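Local coordinates for protein aldehyde Dehydrogenase (Burkholderia cenocepacia, PDB 4O6R) that probably oxidises aldehydes to carboxylic acids using NAD(P)+ as electron acceptor, and is seen here with AMP bound, at residues N262-D266 against F401-A407; F282-Q287 against M328-T332. The contacts are given in a common frame with arbitrary orientation. Where two conformers were deposited one is given. Residue numbers count along the deposited sequence, not the author numbering.

Interaction 1: N262-D266 against F401-A407; sequences NIVFD and FGSDDEA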
loop_
_atom_site.group_PDB
_atom_site.type_symbol
_atom_site.label_atom_id
_atom_site.label_comp_id
_atom_site.label_asym_id
_atom_site.label_seq_id
_atom_site.Cartn_x
_atom_site.Cartn_y
_atom_site.Cartn_z
ATOM N N ASN A 262 -29.687 0.392 -14.438
ATOM C CA ASN A 262 -29.291 1.748 -14.847
ATOM C C ASN A 262 -30.426 2.652 -14.403
ATOM O O ASN A 262 -31.471 2.663 -15.040
ATOM C CB ASN A 262 -29.094 1.759 -16.354
ATOM C CG ASN A 262 -28.617 3.100 -16.878
ATOM O OD1 ASN A 262 -28.190 3.960 -16.115
ATOM N ND2 ASN A 262 -28.677 3.271 -18.199
ATOM N N ILE A 263 -30.265 3.309 -13.247
ATOM C CA ILE A 263 -31.356 3.955 -12.544
ATOM C C ILE A 263 -31.341 5.453 -12.856
ATOM O O ILE A 263 -30.315 6.110 -12.710
ATOM C CB ILE A 263 -31.220 3.772 -11.007
ATOM C CG1 ILE A 263 -31.028 2.307 -10.630
ATOM C CG2 ILE A 263 -32.425 4.348 -10.280
ATOM C CD1 ILE A 263 -30.553 2.073 -9.204
ATOM N N VAL A 264 -32.476 5.987 -13.287
ATOM C CA VAL A 264 -32.588 7.391 -13.597
ATOM C C VAL A 264 -33.555 8.046 -12.616
ATOM O O VAL A 264 -34.774 7.794 -12.617
ATOM C CB VAL A 264 -33.031 7.603 -15.056
ATOM C CG1 VAL A 264 -33.105 9.077 -15.420
ATOM C CG2 VAL A 264 -32.087 6.854 -15.983
ATOM N N PHE A 265 -33.001 8.923 -11.798
ATOM C CA PHE A 265 -33.773 9.679 -10.841
ATOM C C PHE A 265 -34.407 10.925 -11.466
ATOM O O PHE A 265 -34.047 11.357 -12.565
ATOM C CB PHE A 265 -32.911 10.036 -9.633
ATOM C CG PHE A 265 -32.658 8.880 -8.730
ATOM C CD1 PHE A 265 -33.564 8.553 -7.730
ATOM C CD2 PHE A 265 -31.536 8.084 -8.901
ATOM C CE1 PHE A 265 -33.340 7.447 -6.914
ATOM C CE2 PHE A 265 -31.294 6.998 -8.083
ATOM C CZ PHE A 265 -32.204 6.666 -7.087
ATOM N N ASP A 266 -35.360 11.512 -10.753
ATOM C CA ASP A 266 -36.143 12.607 -11.349
ATOM C C ASP A 266 -35.353 13.907 -11.453
ATOM O O ASP A 266 -35.780 14.835 -12.143
ATOM C CB ASP A 266 -37.526 12.790 -10.675
ATOM C CG ASP A 266 -37.453 13.295 -9.274
ATOM O OD1 ASP A 266 -36.459 13.087 -8.577
ATOM O OD2 ASP A 266 -38.411 13.949 -8.856
ATOM N N PHE A 401 -40.171 3.345 -10.698
ATOM C CA PHE A 401 -40.154 3.443 -9.241
ATOM C C PHE A 401 -40.542 4.815 -8.770
ATOM O O PHE A 401 -40.560 5.767 -9.552
ATOM C CB PHE A 401 -38.760 3.101 -8.690
ATOM C CG PHE A 401 -37.701 4.147 -8.984
ATOM C CD1 PHE A 401 -37.051 4.165 -10.209
ATOM C CD2 PHE A 401 -37.382 5.134 -8.057
ATOM C CE1 PHE A 401 -36.068 5.109 -10.489
ATOM C CE2 PHE A 401 -36.402 6.075 -8.322
ATOM C CZ PHE A 401 -35.743 6.064 -9.547
ATOM N N GLY A 402 -40.837 4.905 -7.474
ATOM C CA GLY A 402 -41.320 6.137 -6.860
ATOM C C GLY A 402 -40.583 6.676 -5.639
ATOM O O GLY A 402 -40.832 7.821 -5.277
ATOM N N SER A 403 -39.781 5.840 -4.951
ATOM C CA SER A 403 -38.937 6.246 -3.824
ATOM C C SER A 403 -37.523 5.677 -4.043
ATOM O O SER A 403 -37.360 4.728 -4.778
ATOM C CB SER A 403 -39.519 5.669 -2.548
ATOM O OG SER A 403 -39.421 4.258 -2.599
ATOM N N ASP A 404 -36.513 6.278 -3.425
ATOM C CA ASP A 404 -35.133 5.764 -3.521
ATOM C C ASP A 404 -35.085 4.313 -3.047
ATOM O O ASP A 404 -34.387 3.490 -3.634
ATOM C CB ASP A 404 -34.157 6.580 -2.677
ATOM C CG ASP A 404 -33.937 7.990 -3.197
ATOM O OD1 ASP A 404 -34.765 8.543 -3.948
ATOM O OD2 ASP A 404 -32.907 8.575 -2.822
ATOM N N ASP A 405 -35.821 4.006 -1.982
ATOM C CA ASP A 405 -35.845 2.633 -1.456
ATOM C C ASP A 405 -36.405 1.637 -2.481
ATOM O O ASP A 405 -35.887 0.544 -2.592
ATOM C CB ASP A 405 -36.665 2.510 -0.178
ATOM C CG ASP A 405 -36.054 3.230 0.990
ATOM O OD1 ASP A 405 -34.831 3.414 1.073
ATOM O OD2 ASP A 405 -36.841 3.605 1.854
ATOM N N GLU A 406 -37.450 2.013 -3.223
ATOM C CA GLU A 406 -37.955 1.149 -4.289
ATOM C C GLU A 406 -36.915 0.949 -5.392
ATOM O O GLU A 406 -36.787 -0.151 -5.923
ATOM C CB GLU A 406 -39.282 1.653 -4.915
ATOM C CG GLU A 406 -39.903 0.601 -5.845
ATOM C CD GLU A 406 -41.189 1.020 -6.555
ATOM O OE1 GLU A 406 -41.514 2.201 -6.590
ATOM O OE2 GLU A 406 -41.881 0.158 -7.108
ATOM N N ALA A 407 -36.191 2.006 -5.751
ATOM C CA ALA A 407 -35.150 1.879 -6.774
ATOM C C ALA A 407 -34.066 0.910 -6.349
ATOM O O ALA A 407 -33.590 0.120 -7.169
ATOM C CB ALA A 407 -34.546 3.222 -7.112
#
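This contact belongs to a beta-alpha-beta crossover in the catalytic domain of the aldehyde dehydrogenase fold. Strand 395-401 ends at Phe401, helix 404-411 follows, and the chain then returns as the parallel strand 421-423. On the way the helix covers strand 261-264, which lies between 294-298 and 421-423 in the sheet.

Start at Phe401, whose side chain points at the neighbouring segment. Its ring edge meets the face of Phe265 in an offset edge-to-face pair, with centroids 5.2 Å apart and planes at 76°; Phe401 CE2 comes 3.6 Å from Phe265 CE1. The same ring also packs on Ile263, with Phe401 CE1 3.7 Å from Ile263 CG2, and elsewhere meets His298 edge-to-face. Next comes the turn into the helix. Gly402 N donates to Glu406 OE1 at 2.9 Å, and Ser403 is the N-cap, its OG accepting from Glu406 N at 3.1 Å. Together these bonds cap the start of the helix just after the strand ends.

The CA-to-CB bond of Asp404 points sideways, but the end of the side chain comes nearer, and its carboxylate reaches the Phe265 ring: OD1 sits 3.5 Å from Phe265 CE1. The charge itself is answered by Arg429 of helix 427-436, which forms a salt bridge with OD2 and also touches the Phe265 ring. Ala407, one turn after Ser403, is small enough to let the helix settle on the strand. Its CB touches both Ile263 and Phe265, 4.0 Å from Ile263 CG2 and 4.2 Å from Phe265 CZ.

Interaction 2: F282-Q287 against M328-T332; sequences FHNQGQ and MGPLT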
loop_
_atom_site.group_PDB
_atom_site.type_symbol
_atom_site.label_atom_id
_atom_site.label_comp_id
_atom_site.label_asym_id
_atom_site.label_seq_id
_atom_site.Cartn_x
_atom_site.Cartn_y
_atom_site.Cartn_z
ATOM N N PHE A 282 -26.943 -0.566 -25.993
ATOM C CA PHE A 282 -26.820 -0.829 -27.436
ATOM C C PHE A 282 -25.404 -0.951 -27.946
ATOM O O PHE A 282 -25.195 -1.623 -28.965
ATOM C CB PHE A 282 -27.675 0.153 -28.254
ATOM C CG PHE A 282 -29.131 0.113 -27.859
ATOM C CD1 PHE A 282 -29.799 -1.111 -27.750
ATOM C CD2 PHE A 282 -29.823 1.258 -27.549
ATOM C CE1 PHE A 282 -31.114 -1.174 -27.348
ATOM C CE2 PHE A 282 -31.139 1.195 -27.157
ATOM C CZ PHE A 282 -31.792 -0.013 -27.049
ATOM N N HIS A 283 -24.432 -0.369 -27.244
ATOM C CA HIS A 283 -23.049 -0.585 -27.635
ATOM C C HIS A 283 -22.755 -2.066 -27.566
ATOM O O HIS A 283 -23.210 -2.752 -26.656
ATOM C CB HIS A 283 -22.048 0.180 -26.779
ATOM C CG HIS A 283 -20.635 -0.269 -26.979
ATOM N ND1 HIS A 283 -19.953 -0.997 -26.042
ATOM C CD2 HIS A 283 -19.797 -0.149 -28.040
ATOM C CE1 HIS A 283 -18.734 -1.269 -26.479
ATOM N NE2 HIS A 283 -18.625 -0.785 -27.702
ATOM N N ASN A 284 -22.016 -2.540 -28.556
ATOM C CA ASN A 284 -21.606 -3.943 -28.683
ATOM C C ASN A 284 -22.805 -4.856 -28.854
ATOM O O ASN A 284 -22.759 -6.053 -28.535
ATOM C CB ASN A 284 -20.724 -4.421 -27.522
ATOM C CG ASN A 284 -19.602 -5.324 -28.004
ATOM O OD1 ASN A 284 -18.870 -4.941 -28.922
ATOM N ND2 ASN A 284 -19.464 -6.529 -27.419
ATOM N N GLN A 285 -23.889 -4.274 -29.364
ATOM C CA GLN A 285 -25.105 -5.017 -29.584
ATOM C C GLN A 285 -25.655 -5.606 -28.267
ATOM O O GLN A 285 -26.297 -6.655 -28.245
ATOM C CB GLN A 285 -24.851 -6.112 -30.620
ATOM C CG GLN A 285 -24.474 -5.635 -32.026
ATOM C CD GLN A 285 -23.158 -4.879 -32.147
ATOM O OE1 GLN A 285 -23.151 -3.682 -32.473
ATOM N NE2 GLN A 285 -22.033 -5.559 -31.867
ATOM N N GLY A 286 -25.391 -4.934 -27.161
ATOM C CA GLY A 286 -25.769 -5.471 -25.857
ATOM C C GLY A 286 -25.024 -6.693 -25.363
ATOM O O GLY A 286 -25.378 -7.259 -24.305
ATOM N N GLN A 287 -23.956 -7.073 -26.061
ATOM C CA GLN A 287 -23.209 -8.272 -25.742
ATOM C C GLN A 287 -22.056 -7.888 -24.811
ATOM O O GLN A 287 -20.876 -7.832 -25.192
ATOM C CB GLN A 287 -22.703 -8.938 -27.026
ATOM C CG GLN A 287 -23.811 -9.327 -27.987
ATOM C CD GLN A 287 -23.300 -9.659 -29.397
ATOM O OE1 GLN A 287 -23.665 -10.676 -29.981
ATOM N NE2 GLN A 287 -22.449 -8.806 -29.927
ATOM N N MET A 328 -24.743 -0.087 -35.285
ATOM C CA MET A 328 -24.980 -1.365 -34.638
ATOM C C MET A 328 -24.869 -2.497 -35.656
ATOM O O MET A 328 -25.466 -2.458 -36.704
ATOM C CB MET A 328 -26.353 -1.412 -33.964
ATOM C CG MET A 328 -26.624 -2.760 -33.282
ATOM S SD MET A 328 -28.196 -2.903 -32.357
ATOM C CE MET A 328 -27.664 -2.084 -30.933
ATOM N N GLY A 329 -24.077 -3.507 -35.319
ATOM C CA GLY A 329 -23.920 -4.661 -36.170
ATOM C C GLY A 329 -24.826 -5.795 -35.773
ATOM O O GLY A 329 -25.768 -5.630 -34.983
ATOM N N PRO A 330 -24.541 -6.972 -36.308
ATOM C CA PRO A 330 -25.320 -8.127 -35.958
ATOM C C PRO A 330 -24.843 -8.705 -34.649
ATOM O O PRO A 330 -23.764 -8.338 -34.182
ATOM C CB PRO A 330 -25.002 -9.100 -37.098
ATOM C CG PRO A 330 -23.601 -8.769 -37.458
ATOM C CD PRO A 330 -23.472 -7.292 -37.266
ATOM N N LEU A 331 -25.612 -9.634 -34.097
ATOM C CA LEU A 331 -25.135 -10.464 -32.994
ATOM C C LEU A 331 -24.078 -11.436 -33.496
ATOM O O LEU A 331 -23.971 -11.685 -34.687
ATOM C CB LEU A 331 -26.282 -11.228 -32.357
ATOM C CG LEU A 331 -27.463 -10.371 -31.906
ATOM C CD1 LEU A 331 -28.437 -11.179 -31.077
ATOM C CD2 LEU A 331 -27.003 -9.183 -31.107
ATOM N N THR A 332 -23.270 -11.965 -32.591
ATOM C CA THR A 332 -22.097 -12.720 -33.005
ATOM C C THR A 332 -22.433 -14.148 -33.567
ATOM O O THR A 332 -21.688 -14.686 -34.400
ATOM C CB THR A 332 -21.051 -12.745 -31.870
ATOM O OG1 THR A 332 -20.584 -11.403 -31.605
ATOM C CG2 THR A 332 -19.888 -13.575 -32.229
HETATM O O HOH W 1 -21.515 -8.334 -32.652
#
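The loop 282-287 forms the first half of the aldehyde dehydrogenase cysteine signature, just ahead of the cysteine that in this family is the nucleophile, and here it is tied to the irregular segment 328-332. Helix 270-282 ends at its start, and Asn284, Gln285 and Gly286 then all adopt positive phi with left-handed helical values. This tight turn sends both Gln285 and Gln287 toward the opposing segment.

Direct hydrogen bonds come first. Both glutamines use their side-chain oxygens to receive backbone amides: Gly329 N donates to Gln285 OE1 at 3.0 Å, and Thr332 N to Gln287 OE1 at 2.9 Å. With no regular strand pairing available, the side chains take over the job of joining two loops. The turn is braced from within as well, by Gln287 NE2 to Asn284 O at 3.1 Å and Asn284 ND2 to Gln287 O at 2.9 Å. Asn157 reinforces it from outside through both its backbone O and its ND2, while the Thr332 hydroxyl is bonded to Thr98 O.

Apolar contacts line the rest. Met328 extends along the turn until its CE lies 3.5 Å from Phe282 CB, and Leu331 CD2 rests 3.8 Å from Gln285 CB. Phe282 also packs on Phe494 of a second subunit, so the subunit interface adjoins this end of the contact.

One water completes the join. It accepts from Gln285 NE2 and from Gln287 NE2, each at 2.9 Å from the water oxygen, and donates to Pro330 O, the oxygens 2.7 Å apart.

In the fold
Interaction 2 is nested along the chain inside the loop closed by interaction 1: strand 261-264 comes first, then helix 270-282 with its terminal turn, then 328-332, and finally 401-407. The two centres are 27 Å apart and nearest atoms about 9 Å, so they do not touch. Helix 270-282 bridges them, packing on Asn262 at one site and running into Phe282 at the other. Interaction 1 is an outlying, helix-covered part of the seven-stranded sheet, 28 Å from the chain centre. Interaction 2 lies deeper, with the Thr332 side chain about 11 Å from the bound AMP. One thus fastens helix 404-411 to the sheet, the other joins loops near the probable active site.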